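Local coordinates for digeranylgeranylglycerophospholipid reductase (Sulfolobus acidocaldarius, PDB 4OPD), which reduces the geranylgeranyl chains of archaeal glycerophospholipids to saturated phytanyl chains, using FAD as cofactor, in membrane lipid biosynthesis, at residues P63-E68 / E93-N98; Q345-I350 / E415-I420; F351-Q356 / E447-L452. One frame throughout, in Å; residues are numbered along the deposited sequence.

Contact 1 (P63-E68 / E93-N98); sequences PYPKGE and EGFELN. With GRG (geranylgeranyl diphosphate), chain D.
P65, in the loop after helix 54-60, sets its ring against F95 and L97 of strand 87-97. P65 CB touches the methyl CD2 of L97 at 3.5 Å. The next atom, P65 CG, is only 3.3 Å from L97 CD2, tighter than usual van der Waals contact. P65 CG also borders F95 CD2. P65 CD then sits over a face of the F95 ring, 4.1 Å from its centroid. This is a CH-pi contact, 26° off the ring normal. The two side chains cross at about a right angle.

F95 CG is anti to its own carbonyl carbon (chi1 -52°), and the ring leans into the loop. There its edge meets the face of Y64 in an edge-to-face pair, with ring centroids 5.6 Å apart. The planes stand at 62°, and F95 CZ lies above the centre of the Y64 ring. F57 of helix 54-60 adds a second edge-to-face partner for F95.

The polar end lies at N98. E68 O approaches N98 CB at 3.3 Å. One water joins the two residues: it accepts from N98 ND2 at 2.9 Å and donates to E68 O in a short 2.5 Å bond. N98 OD1 accepts from L101 N, as the N-cap of helix 99-112.

At the segment's other end, E93 and G94 border a bound geranylgeranyl diphosphate, with G94 CA against its C10. L97 lies beside F16 and D50 of the FAD site. Apart from E68 O against N98 CB, side-chain contact is apolar and aromatic, and probably rests largely on close packing, with one bridging water.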
loop_
_atom_site.group_PDB
_atom_site.type_symbol
_atom_site.label_atom_id
_atom_site.label_comp_id
_atom_site.label_asym_id
_atom_site.label_seq_id
_atom_site.Cartn_x
_atom_site.Cartn_y
_atom_site.Cartn_z
ATOM N N PRO A 63 -11.803 -13.402 -4.977
ATOM C CA PRO A 63 -12.126 -13.791 -6.356
ATOM C C PRO A 63 -11.008 -13.463 -7.332
ATOM O O PRO A 63 -10.474 -12.362 -7.254
ATOM C CB PRO A 63 -13.366 -12.946 -6.675
ATOM C CG PRO A 63 -13.982 -12.661 -5.371
ATOM C CD PRO A 63 -12.862 -12.573 -4.373
ATOM N N TYR A 64 -10.647 -14.385 -8.221
ATOM C CA TYR A 64 -9.782 -14.014 -9.331
ATOM C C TYR A 64 -10.489 -13.005 -10.208
ATOM O O TYR A 64 -11.705 -13.066 -10.393
ATOM C CB TYR A 64 -9.390 -15.215 -10.202
ATOM C CG TYR A 64 -8.290 -16.095 -9.671
ATOM C CD1 TYR A 64 -7.654 -15.818 -8.466
ATOM C CD2 TYR A 64 -7.880 -17.206 -10.392
ATOM C CE1 TYR A 64 -6.643 -16.639 -7.989
ATOM C CE2 TYR A 64 -6.878 -18.028 -9.927
ATOM C CZ TYR A 64 -6.263 -17.746 -8.728
ATOM O OH TYR A 64 -5.265 -18.581 -8.280
ATOM N N PRO A 65 -9.722 -12.079 -10.767
ATOM C CA PRO A 65 -10.200 -11.199 -11.830
ATOM C C PRO A 65 -10.554 -12.033 -13.055
ATOM O O PRO A 65 -9.801 -12.949 -13.394
ATOM C CB PRO A 65 -9.002 -10.290 -12.100
ATOM C CG PRO A 65 -8.133 -10.441 -10.868
ATOM C CD PRO A 65 -8.318 -11.820 -10.411
ATOM N N LYS A 66 -11.682 -11.735 -13.693
ATOM C CA LYS A 66 -12.126 -12.487 -14.865
ATOM C C LYS A 66 -12.630 -11.542 -15.946
ATOM O O LYS A 66 -13.079 -10.436 -15.650
ATOM C CB LYS A 66 -13.230 -13.474 -14.478
ATOM C CG LYS A 66 -14.382 -12.805 -13.748
ATOM C CD LYS A 66 -15.615 -13.688 -13.659
ATOM C CE LYS A 66 -16.721 -12.991 -12.869
ATOM N NZ LYS A 66 -16.990 -11.602 -13.359
ATOM N N GLY A 67 -12.567 -11.983 -17.199
ATOM C CA GLY A 67 -13.093 -11.198 -18.299
ATOM C C GLY A 67 -12.417 -9.856 -18.433
ATOM O O GLY A 67 -11.197 -9.768 -18.354
ATOM N N GLU A 68 -13.209 -8.807 -18.633
ATOM C CA GLU A 68 -12.660 -7.466 -18.814
ATOM C C GLU A 68 -11.888 -6.994 -17.564
ATOM O O GLU A 68 -11.179 -5.991 -17.634
ATOM C CB GLU A 68 -13.771 -6.453 -19.159
ATOM C CG GLU A 68 -14.406 -6.556 -20.569
ATOM C CD GLU A 68 -15.435 -5.435 -20.836
ATOM O OE1 GLU A 68 -15.352 -4.382 -20.164
ATOM O OE2 GLU A 68 -16.332 -5.602 -21.700
ATOM N N GLU A 93 3.845 -14.903 -10.774
ATOM C CA GLU A 93 2.557 -14.693 -11.410
ATOM C C GLU A 93 1.776 -13.551 -10.766
ATOM O O GLU A 93 1.731 -13.420 -9.541
ATOM C CB GLU A 93 1.737 -15.981 -11.377
ATOM C CG GLU A 93 2.261 -17.036 -12.333
ATOM C CD GLU A 93 1.649 -18.399 -12.094
ATOM O OE1 GLU A 93 0.463 -18.591 -12.423
ATOM O OE2 GLU A 93 2.360 -19.281 -11.573
ATOM N N GLY A 94 1.162 -12.727 -11.608
ATOM C CA GLY A 94 0.379 -11.596 -11.139
ATOM C C GLY A 94 -0.638 -11.169 -12.179
ATOM O O GLY A 94 -0.717 -11.761 -13.262
ATOM N N PHE A 95 -1.409 -10.136 -11.860
ATOM C CA PHE A 95 -2.433 -9.639 -12.766
ATOM C C PHE A 95 -2.284 -8.145 -13.018
ATOM O O PHE A 95 -2.024 -7.379 -12.102
ATOM C CB PHE A 95 -3.841 -9.877 -12.215
ATOM C CG PHE A 95 -4.120 -11.282 -11.786
ATOM C CD1 PHE A 95 -4.094 -12.318 -12.696
ATOM C CD2 PHE A 95 -4.472 -11.556 -10.467
ATOM C CE1 PHE A 95 -4.376 -13.618 -12.299
ATOM C CE2 PHE A 95 -4.761 -12.849 -10.066
ATOM C CZ PHE A 95 -4.711 -13.884 -10.981
ATOM N N GLU A 96 -2.472 -7.737 -14.264
ATOM C CA GLU A 96 -2.737 -6.340 -14.579
ATOM C C GLU A 96 -4.248 -6.163 -14.683
ATOM O O GLU A 96 -4.868 -6.649 -15.630
ATOM C CB GLU A 96 -2.048 -5.919 -15.884
ATOM C CG GLU A 96 -0.815 -5.054 -15.679
ATOM C CD GLU A 96 -1.152 -3.727 -15.015
ATOM O OE1 GLU A 96 -0.320 -3.222 -14.241
ATOM O OE2 GLU A 96 -2.251 -3.186 -15.265
ATOM N N LEU A 97 -4.824 -5.463 -13.706
ATOM C CA LEU A 97 -6.277 -5.353 -13.540
ATOM C C LEU A 97 -6.905 -4.143 -14.177
ATOM O O LEU A 97 -6.274 -3.095 -14.318
ATOM C CB LEU A 97 -6.633 -5.316 -12.042
ATOM C CG LEU A 97 -6.159 -6.508 -11.229
ATOM C CD1 LEU A 97 -6.695 -6.481 -9.793
ATOM C CD2 LEU A 97 -6.615 -7.721 -11.962
ATOM N N ASN A 98 -8.168 -4.304 -14.555
ATOM C CA ASN A 98 -9.100 -3.195 -14.636
ATOM C C ASN A 98 -9.583 -2.961 -13.208
ATOM O O ASN A 98 -10.530 -3.612 -12.761
ATOM C CB ASN A 98 -10.271 -3.526 -15.563
ATOM C CG ASN A 98 -11.185 -2.336 -15.821
ATOM O OD1 ASN A 98 -11.411 -1.499 -14.947
ATOM N ND2 ASN A 98 -11.733 -2.270 -17.036
HETATM C C20 GRG D . 3.679 1.252 -9.407
HETATM C C19 GRG D . 3.415 2.467 -7.106
HETATM C C18 GRG D . 3.528 1.187 -7.904
HETATM C C17 GRG D . 3.489 -0.010 -7.284
HETATM C C16 GRG D . 3.609 -1.290 -8.080
HETATM C C14 GRG D . 5.537 -3.686 -8.287
HETATM C C13 GRG D . 4.089 -3.703 -7.848
HETATM C C15 GRG D . 3.504 -2.491 -7.153
HETATM C C12 GRG D . 3.299 -4.770 -8.078
HETATM C C11 GRG D . 3.760 -6.026 -8.786
HETATM C C9 GRG D . 2.753 -7.110 -8.473
HETATM C C8 GRG D . 2.943 -8.299 -9.380
HETATM C C10 GRG D . 2.272 -8.351 -10.737
HETATM C C7 GRG D . 3.716 -9.322 -8.980
HETATM C C6 GRG D . 3.906 -10.507 -9.898
HETATM C C5 GRG D . 5.373 -10.600 -10.252
HETATM C C3 GRG D . 6.106 -11.353 -9.161
HETATM C C4 GRG D . 7.617 -11.349 -9.145
HETATM C C2 GRG D . 5.416 -12.028 -8.212
HETATM C C1 GRG D . 6.144 -12.782 -7.121
HETATM O O1 GRG D . 5.203 -13.434 -6.299
HETATM P PA GRG D . 5.497 -14.932 -5.890
HETATM O O1A GRG D . 6.008 -14.976 -4.467
HETATM O O3A GRG D . 6.605 -15.513 -6.867
HETATM O O2A GRG D . 4.223 -15.738 -6.002
HETATM P PB GRG D . 6.771 -17.041 -7.260
HETATM O O1B GRG D . 8.049 -17.214 -8.057
HETATM O O2B GRG D . 6.841 -17.887 -6.007
HETATM O O3B GRG D . 5.578 -17.462 -8.096
HETATM O O HOH W 1 -11.030 -4.044 -19.222
#

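Contact 2 (Q345-I350 / E415-I420); sequences QASLDI and ESMKKI. With GRG (geranylgeranyl diphosphate), chain F.
M417 has CG anti to its carbonyl carbon (chi1 -74°) and bends at chi3 (69°), which brings its methyl CE to the S347 hydroxyl. S347 has two conformers; in one, S347 OG is 3.2 Å from M417 CE and is bonded to G384 O, outside this pair. I420 places CG2 in the crowded position between its backbone N and carbonyl carbon. That methyl presses on the opposing backbone, 3.6 Å from A346 O and 3.8 Å from S347 CA.

I350 also has two conformers. In one it slides past M417 in the opposite direction, with I350 CG2 3.6 Å from M417 CG, and meets I420 tip to tip.

L348 points away from helix 410-425 and meets the bound isoprenoid. L348 CD1 is 3.4 Å from O1 of the ligand, and L348 CD2 is 3.7 Å from its C2. With an alanine here both methyls are gone, and the first carbons of the isoprenoid would probably lose this wall and be freer to shift.

The helix axes approach to 8.5 Å at 153°. This is a close, nearly antiparallel helix pair, with small residues A346 and S347 at the interface and the lipid pocket behind it.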
loop_
_atom_site.group_PDB
_atom_site.type_symbol
_atom_site.label_atom_id
_atom_site.label_comp_id
_atom_site.label_asym_id
_atom_site.label_seq_id
_atom_site.Cartn_x
_atom_site.Cartn_y
_atom_site.Cartn_z
ATOM N N GLN A 345 6.778 -4.935 6.198
ATOM C CA GLN A 345 6.817 -3.508 5.902
ATOM C C GLN A 345 7.824 -2.745 6.754
ATOM O O GLN A 345 8.507 -1.860 6.268
ATOM C CB GLN A 345 5.453 -2.859 6.135
ATOM C CG GLN A 345 4.417 -3.053 5.088
ATOM C CD GLN A 345 3.160 -2.291 5.464
ATOM O OE1 GLN A 345 3.071 -1.076 5.279
ATOM N NE2 GLN A 345 2.211 -2.988 6.038
ATOM N N ALA A 346 7.861 -3.041 8.049
ATOM C CA ALA A 346 8.740 -2.300 8.951
ATOM C C ALA A 346 10.205 -2.473 8.566
ATOM O O ALA A 346 10.982 -1.521 8.557
ATOM C CB ALA A 346 8.511 -2.756 10.399
ATOM N N SER A 347 10.587 -3.702 8.262
ATOM C CA SER A 347 11.924 -3.985 7.764
ATOM C C SER A 347 12.190 -3.183 6.483
ATOM O O SER A 347 13.250 -2.582 6.305
ATOM C CB SER A 347 12.067 -5.487 7.513
ATOM O OG SER A 347 13.396 -5.836 7.198
ATOM N N LEU A 348 11.205 -3.157 5.598
ATOM C CA LEU A 348 11.390 -2.484 4.312
ATOM C C LEU A 348 11.335 -0.965 4.424
ATOM O O LEU A 348 11.804 -0.263 3.533
ATOM C CB LEU A 348 10.348 -2.972 3.316
ATOM C CG LEU A 348 10.510 -4.426 2.869
ATOM C CD1 LEU A 348 9.343 -4.800 1.972
ATOM C CD2 LEU A 348 11.856 -4.659 2.162
ATOM N N ASP A 349 10.737 -0.465 5.508
ATOM C CA ASP A 349 10.743 0.963 5.819
ATOM C C ASP A 349 12.194 1.418 6.012
ATOM O O ASP A 349 12.612 2.457 5.508
ATOM C CB ASP A 349 9.887 1.244 7.083
ATOM C CG ASP A 349 9.504 2.715 7.248
ATOM O OD1 ASP A 349 10.117 3.588 6.605
ATOM O OD2 ASP A 349 8.576 3.016 8.041
ATOM N N ILE A 350 12.976 0.629 6.732
ATOM C CA ILE A 350 14.404 0.900 6.888
ATOM C C ILE A 350 15.105 0.854 5.543
ATOM O O ILE A 350 15.840 1.771 5.171
ATOM C CB ILE A 350 15.075 -0.108 7.837
ATOM C CG1 ILE A 350 14.532 0.070 9.252
ATOM C CG2 ILE A 350 16.590 0.091 7.854
ATOM C CD1 ILE A 350 15.019 1.327 9.910
ATOM N N GLU A 415 21.714 -4.507 9.995
ATOM C CA GLU A 415 21.630 -4.487 11.448
ATOM C C GLU A 415 20.375 -3.760 11.927
ATOM O O GLU A 415 19.707 -4.220 12.855
ATOM C CB GLU A 415 22.881 -3.846 12.052
ATOM C CG GLU A 415 24.095 -4.756 12.005
ATOM C CD GLU A 415 25.396 -4.037 12.311
ATOM O OE1 GLU A 415 25.365 -2.821 12.605
ATOM O OE2 GLU A 415 26.455 -4.694 12.248
ATOM N N SER A 416 20.050 -2.627 11.308
ATOM C CA SER A 416 18.882 -1.879 11.742
ATOM C C SER A 416 17.608 -2.613 11.355
ATOM O O SER A 416 16.610 -2.561 12.072
ATOM C CB SER A 416 18.869 -0.465 11.145
ATOM O OG SER A 416 19.858 0.349 11.751
ATOM N N MET A 417 17.636 -3.272 10.202
ATOM C CA MET A 417 16.481 -4.036 9.738
ATOM C C MET A 417 16.233 -5.179 10.712
ATOM O O MET A 417 15.094 -5.512 11.038
ATOM C CB MET A 417 16.708 -4.566 8.318
ATOM C CG MET A 417 16.620 -3.496 7.203
ATOM S SD MET A 417 17.138 -4.072 5.549
ATOM C CE MET A 417 15.825 -5.223 5.145
ATOM N N LYS A 418 17.324 -5.780 11.160
ATOM C CA LYS A 418 17.273 -6.850 12.150
ATOM C C LYS A 418 16.633 -6.370 13.444
ATOM O O LYS A 418 15.805 -7.063 14.042
ATOM C CB LYS A 418 18.687 -7.379 12.423
ATOM C CG LYS A 418 18.771 -8.430 13.536
ATOM C CD LYS A 418 20.212 -8.895 13.744
ATOM C CE LYS A 418 20.292 -10.078 14.699
ATOM N NZ LYS A 418 19.576 -11.274 14.167
ATOM N N LYS A 419 17.017 -5.182 13.877
ATOM C CA LYS A 419 16.516 -4.616 15.100
ATOM C C LYS A 419 15.007 -4.405 14.996
ATOM O O LYS A 419 14.273 -4.701 15.845
ATOM C CB LYS A 419 17.130 -3.261 15.372
ATOM C CG LYS A 419 18.347 -3.241 16.261
ATOM C CD LYS A 419 19.015 -1.868 16.311
ATOM C CE LYS A 419 20.369 -1.887 16.986
ATOM N NZ LYS A 419 21.141 -0.621 16.842
ATOM N N ILE A 420 14.591 -3.839 13.899
ATOM C CA ILE A 420 13.194 -3.450 13.790
ATOM C C ILE A 420 12.346 -4.706 13.580
ATOM O O ILE A 420 11.217 -4.776 14.055
ATOM C CB ILE A 420 12.973 -2.394 12.673
ATOM C CG1 ILE A 420 11.749 -1.529 13.004
ATOM C CG2 ILE A 420 12.826 -3.036 11.282
ATOM C CD1 ILE A 420 11.575 -0.314 12.089
HETATM C C20 GRG F . 20.519 -3.169 -6.064
HETATM C C19 GRG F . 21.927 -1.009 -5.611
HETATM C C18 GRG F . 21.433 -2.369 -5.166
HETATM C C17 GRG F . 21.810 -2.880 -3.980
HETATM C C16 GRG F . 21.339 -4.250 -3.536
HETATM C C14 GRG F . 21.405 -6.134 -0.484
HETATM C C13 GRG F . 20.499 -5.399 -1.445
HETATM C C15 GRG F . 20.970 -4.117 -2.091
HETATM C C12 GRG F . 19.250 -5.842 -1.694
HETATM C C11 GRG F . 18.684 -7.080 -1.032
HETATM C C9 GRG F . 17.955 -6.610 0.222
HETATM C C8 GRG F . 16.452 -6.562 -0.004
HETATM C C10 GRG F . 15.560 -6.416 1.211
HETATM C C7 GRG F . 15.918 -6.649 -1.248
HETATM C C6 GRG F . 14.423 -6.679 -1.549
HETATM C C5 GRG F . 13.689 -5.372 -1.518
HETATM C C3 GRG F . 12.309 -5.631 -2.092
HETATM C C4 GRG F . 12.166 -5.924 -3.567
HETATM C C2 GRG F . 11.206 -5.593 -1.314
HETATM C C1 GRG F . 9.836 -5.826 -1.932
HETATM O O1 GRG F . 8.932 -6.386 -1.005
#

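Contact 3 (F351-Q356 / E447-L452); sequences FRRFLQ and EFNKSL. With GRG (geranylgeranyl diphosphate), chain F.
R353 and N449 face each other from two helices that run nearly parallel, at 15°, with axes 10.7 Å apart. R353 is extended from CG to NE and spans this gap. Its NH1 donates to N449 OD1 at 3.1 Å, with an N-H...O angle of 150°. The donor lies in the carbonyl plane, on a lone pair of OD1. The acceptor in turn lies at the edge of the guanidinium, close to its plane. Guanidinium and amide are nearly coplanar.

N449 CG is anti to its carbonyl carbon (chi1 -72°), which turns the amide end to the arginine. A water closes the ring: it accepts from R353 NH1 at 2.9 Å and from N449 ND2 at 2.8 Å. The stronger partner of R353 is D349, one helical turn back, whose OD1 forms a salt bridge with R353 NH2. D349 also pairs with R352 and R274, so several arginines share its charge.

Away from this polar edge of the contact, the packing is apolar. It belongs to the C-terminal helical region, where helix 410-425 fits beside both helices: F354 touches L410 and V413, and F448 touches S416. The edge of the F448 ring meets the base of R353, with R353 CB 3.8 Å from F448 CE2. F354 CB comes to the same edge.

L452 CD1 packs on the backbone of the facing helix, 3.6 Å from R353 O. The other methyl, CD2, lies at the edge of the F354 ring. F351 turns away from helix 434-452 to the bound isoprenoid. F351 CZ is 3.4 Å from C12 of the ligand, and C8 lies over one face of the F351 ring, offset toward its rim.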
loop_
_atom_site.group_PDB
_atom_site.type_symbol
_atom_site.label_atom_id
_atom_site.label_comp_id
_atom_site.label_asym_id
_atom_site.label_seq_id
_atom_site.Cartn_x
_atom_site.Cartn_y
_atom_site.Cartn_z
ATOM N N PHE A 351 14.868 -0.231 4.805
ATOM C CA PHE A 351 15.594 -0.469 3.565
ATOM C C PHE A 351 15.287 0.641 2.561
ATOM O O PHE A 351 16.188 1.116 1.892
ATOM C CB PHE A 351 15.257 -1.854 2.990
ATOM C CG PHE A 351 16.184 -2.300 1.894
ATOM C CD1 PHE A 351 17.522 -2.554 2.165
ATOM C CD2 PHE A 351 15.722 -2.475 0.607
ATOM C CE1 PHE A 351 18.380 -2.960 1.162
ATOM C CE2 PHE A 351 16.576 -2.885 -0.400
ATOM C CZ PHE A 351 17.905 -3.130 -0.116
ATOM N N ARG A 352 14.018 1.056 2.478
ATOM C CA ARG A 352 13.618 2.168 1.620
ATOM C C ARG A 352 14.485 3.404 1.817
ATOM O O ARG A 352 14.891 4.047 0.859
ATOM C CB ARG A 352 12.144 2.556 1.889
ATOM C CG ARG A 352 11.865 4.021 1.559
ATOM C CD ARG A 352 10.451 4.443 1.861
ATOM N NE ARG A 352 10.205 4.698 3.281
ATOM C CZ ARG A 352 10.280 5.901 3.843
ATOM N NH1 ARG A 352 10.628 6.942 3.116
ATOM N NH2 ARG A 352 10.009 6.058 5.129
ATOM N N ARG A 353 14.724 3.769 3.074
ATOM C CA ARG A 353 15.455 4.999 3.385
ATOM C C ARG A 353 16.884 4.939 2.836
ATOM O O ARG A 353 17.455 5.947 2.396
ATOM C CB ARG A 353 15.475 5.220 4.897
ATOM C CG ARG A 353 14.089 5.441 5.469
ATOM C CD ARG A 353 14.028 5.165 6.958
ATOM N NE ARG A 353 12.631 5.075 7.361
ATOM C CZ ARG A 353 12.024 5.925 8.172
ATOM N NH1 ARG A 353 12.697 6.931 8.713
ATOM N NH2 ARG A 353 10.740 5.750 8.457
ATOM N N PHE A 354 17.448 3.737 2.873
ATOM C CA PHE A 354 18.775 3.480 2.335
ATOM C C PHE A 354 18.765 3.681 0.821
ATOM O O PHE A 354 19.564 4.446 0.280
ATOM C CB PHE A 354 19.207 2.056 2.720
ATOM C CG PHE A 354 20.471 1.580 2.048
ATOM C CD1 PHE A 354 21.699 2.177 2.324
ATOM C CD2 PHE A 354 20.438 0.489 1.186
ATOM C CE1 PHE A 354 22.863 1.713 1.712
ATOM C CE2 PHE A 354 21.594 0.030 0.573
ATOM C CZ PHE A 354 22.808 0.638 0.847
ATOM N N LEU A 355 17.822 3.020 0.150
ATOM C CA LEU A 355 17.720 3.095 -1.305
ATOM C C LEU A 355 17.548 4.534 -1.769
ATOM O O LEU A 355 18.197 4.958 -2.709
ATOM C CB LEU A 355 16.552 2.244 -1.827
ATOM C CG LEU A 355 16.585 0.732 -1.569
ATOM C CD1 LEU A 355 15.357 0.074 -2.207
ATOM C CD2 LEU A 355 17.877 0.113 -2.102
ATOM N N GLN A 356 16.699 5.293 -1.082
ATOM C CA GLN A 356 16.437 6.676 -1.474
ATOM C C GLN A 356 17.651 7.596 -1.303
ATOM O O GLN A 356 17.663 8.707 -1.825
ATOM C CB GLN A 356 15.238 7.232 -0.690
ATOM C CG GLN A 356 13.899 6.576 -1.088
ATOM C CD GLN A 356 12.741 6.991 -0.192
ATOM O OE1 GLN A 356 12.913 7.144 1.013
ATOM N NE2 GLN A 356 11.552 7.154 -0.773
ATOM N N GLU A 447 17.805 6.615 15.107
ATOM C CA GLU A 447 19.212 6.252 15.053
ATOM C C GLU A 447 19.603 5.915 13.618
ATOM O O GLU A 447 20.672 6.311 13.160
ATOM C CB GLU A 447 19.514 5.078 15.981
ATOM C CG GLU A 447 19.373 5.408 17.457
ATOM C CD GLU A 447 19.768 4.253 18.358
ATOM O OE1 GLU A 447 20.721 3.522 18.006
ATOM O OE2 GLU A 447 19.126 4.075 19.419
ATOM N N PHE A 448 18.732 5.210 12.900
ATOM C CA PHE A 448 19.053 4.847 11.520
ATOM C C PHE A 448 19.159 6.069 10.614
ATOM O O PHE A 448 20.100 6.177 9.831
ATOM C CB PHE A 448 18.037 3.878 10.916
ATOM C CG PHE A 448 18.405 3.447 9.521
ATOM C CD1 PHE A 448 19.553 2.696 9.304
ATOM C CD2 PHE A 448 17.650 3.838 8.427
ATOM C CE1 PHE A 448 19.928 2.311 8.021
ATOM C CE2 PHE A 448 18.012 3.462 7.151
ATOM C CZ PHE A 448 19.157 2.694 6.941
ATOM N N ASN A 449 18.189 6.975 10.714
ATOM C CA ASN A 449 18.225 8.225 9.955
ATOM C C ASN A 449 19.549 8.960 10.077
ATOM O O ASN A 449 20.141 9.390 9.086
ATOM C CB ASN A 449 17.102 9.152 10.412
ATOM C CG ASN A 449 15.752 8.679 9.954
ATOM O OD1 ASN A 449 15.655 7.865 9.042
ATOM N ND2 ASN A 449 14.697 9.190 10.577
ATOM N N LYS A 450 20.003 9.108 11.312
ATOM C CA LYS A 450 21.228 9.838 11.587
ATOM C C LYS A 450 22.446 9.122 10.996
ATOM O O LYS A 450 23.406 9.765 10.574
ATOM C CB LYS A 450 21.398 10.035 13.093
ATOM C CG LYS A 450 22.433 11.084 13.443
ATOM C CD LYS A 450 22.780 11.073 14.910
ATOM C CE LYS A 450 23.872 12.092 15.199
ATOM N NZ LYS A 450 25.055 11.893 14.309
ATOM N N SER A 451 22.394 7.794 10.952
ATOM C CA SER A 451 23.500 7.008 10.400
ATOM C C SER A 451 23.708 7.274 8.902
ATOM O O SER A 451 24.825 7.197 8.404
ATOM C CB SER A 451 23.258 5.515 10.621
ATOM O OG SER A 451 22.302 5.024 9.689
ATOM N N LEU A 452 22.625 7.588 8.195
ATOM C CA LEU A 452 22.677 7.858 6.760
ATOM C C LEU A 452 22.988 9.317 6.430
ATOM O O LEU A 452 23.273 9.651 5.279
ATOM C CB LEU A 452 21.341 7.470 6.102
ATOM C CG LEU A 452 21.005 5.983 5.983
ATOM C CD1 LEU A 452 19.724 5.771 5.193
ATOM C CD2 LEU A 452 22.156 5.214 5.346
HETATM C C20 GRG F . 20.519 -3.169 -6.064
HETATM C C19 GRG F . 21.927 -1.009 -5.611
HETATM C C18 GRG F . 21.433 -2.369 -5.166
HETATM C C17 GRG F . 21.810 -2.880 -3.980
HETATM C C16 GRG F . 21.339 -4.250 -3.536
HETATM C C14 GRG F . 21.405 -6.134 -0.484
HETATM C C13 GRG F . 20.499 -5.399 -1.445
HETATM C C15 GRG F . 20.970 -4.117 -2.091
HETATM C C12 GRG F . 19.250 -5.842 -1.694
HETATM C C11 GRG F . 18.684 -7.080 -1.032
HETATM C C9 GRG F . 17.955 -6.610 0.222
HETATM C C8 GRG F . 16.452 -6.562 -0.004
HETATM C C10 GRG F . 15.560 -6.416 1.211
HETATM C C7 GRG F . 15.918 -6.649 -1.248
HETATM C C6 GRG F . 14.423 -6.679 -1.549
HETATM C C5 GRG F . 13.689 -5.372 -1.518
HETATM C C3 GRG F . 12.309 -5.631 -2.092
HETATM C C4 GRG F . 12.166 -5.924 -3.567
HETATM C C2 GRG F . 11.206 -5.593 -1.314
HETATM C C1 GRG F . 9.836 -5.826 -1.932
HETATM O O1 GRG F . 8.932 -6.386 -1.005
HETATM O O HOH W 2 11.861 9.044 10.513
#

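In the fold
Contacts 2 and 3 are neighbours, with centres 10 Å apart, and share helix 332-355. Helices 410-425 and 434-452 follow each other in the chain and pack against it and each other; F448 bridges the two contacts. Contact 1 lies on the opposite side of the chain's centre, its centre about 32 Å from that of contact 2, and joins a loop to a sheet strand. Contact 2 is the most buried and is mainly aliphatic. Contact 3 is buried too, but has an arginine-asparagine bond at its outer side. Contact 1 is only partly buried, aromatic inside and water-bridged at one end. Contacts 2 and 3 touch the same isoprenoid; contact 1 borders another.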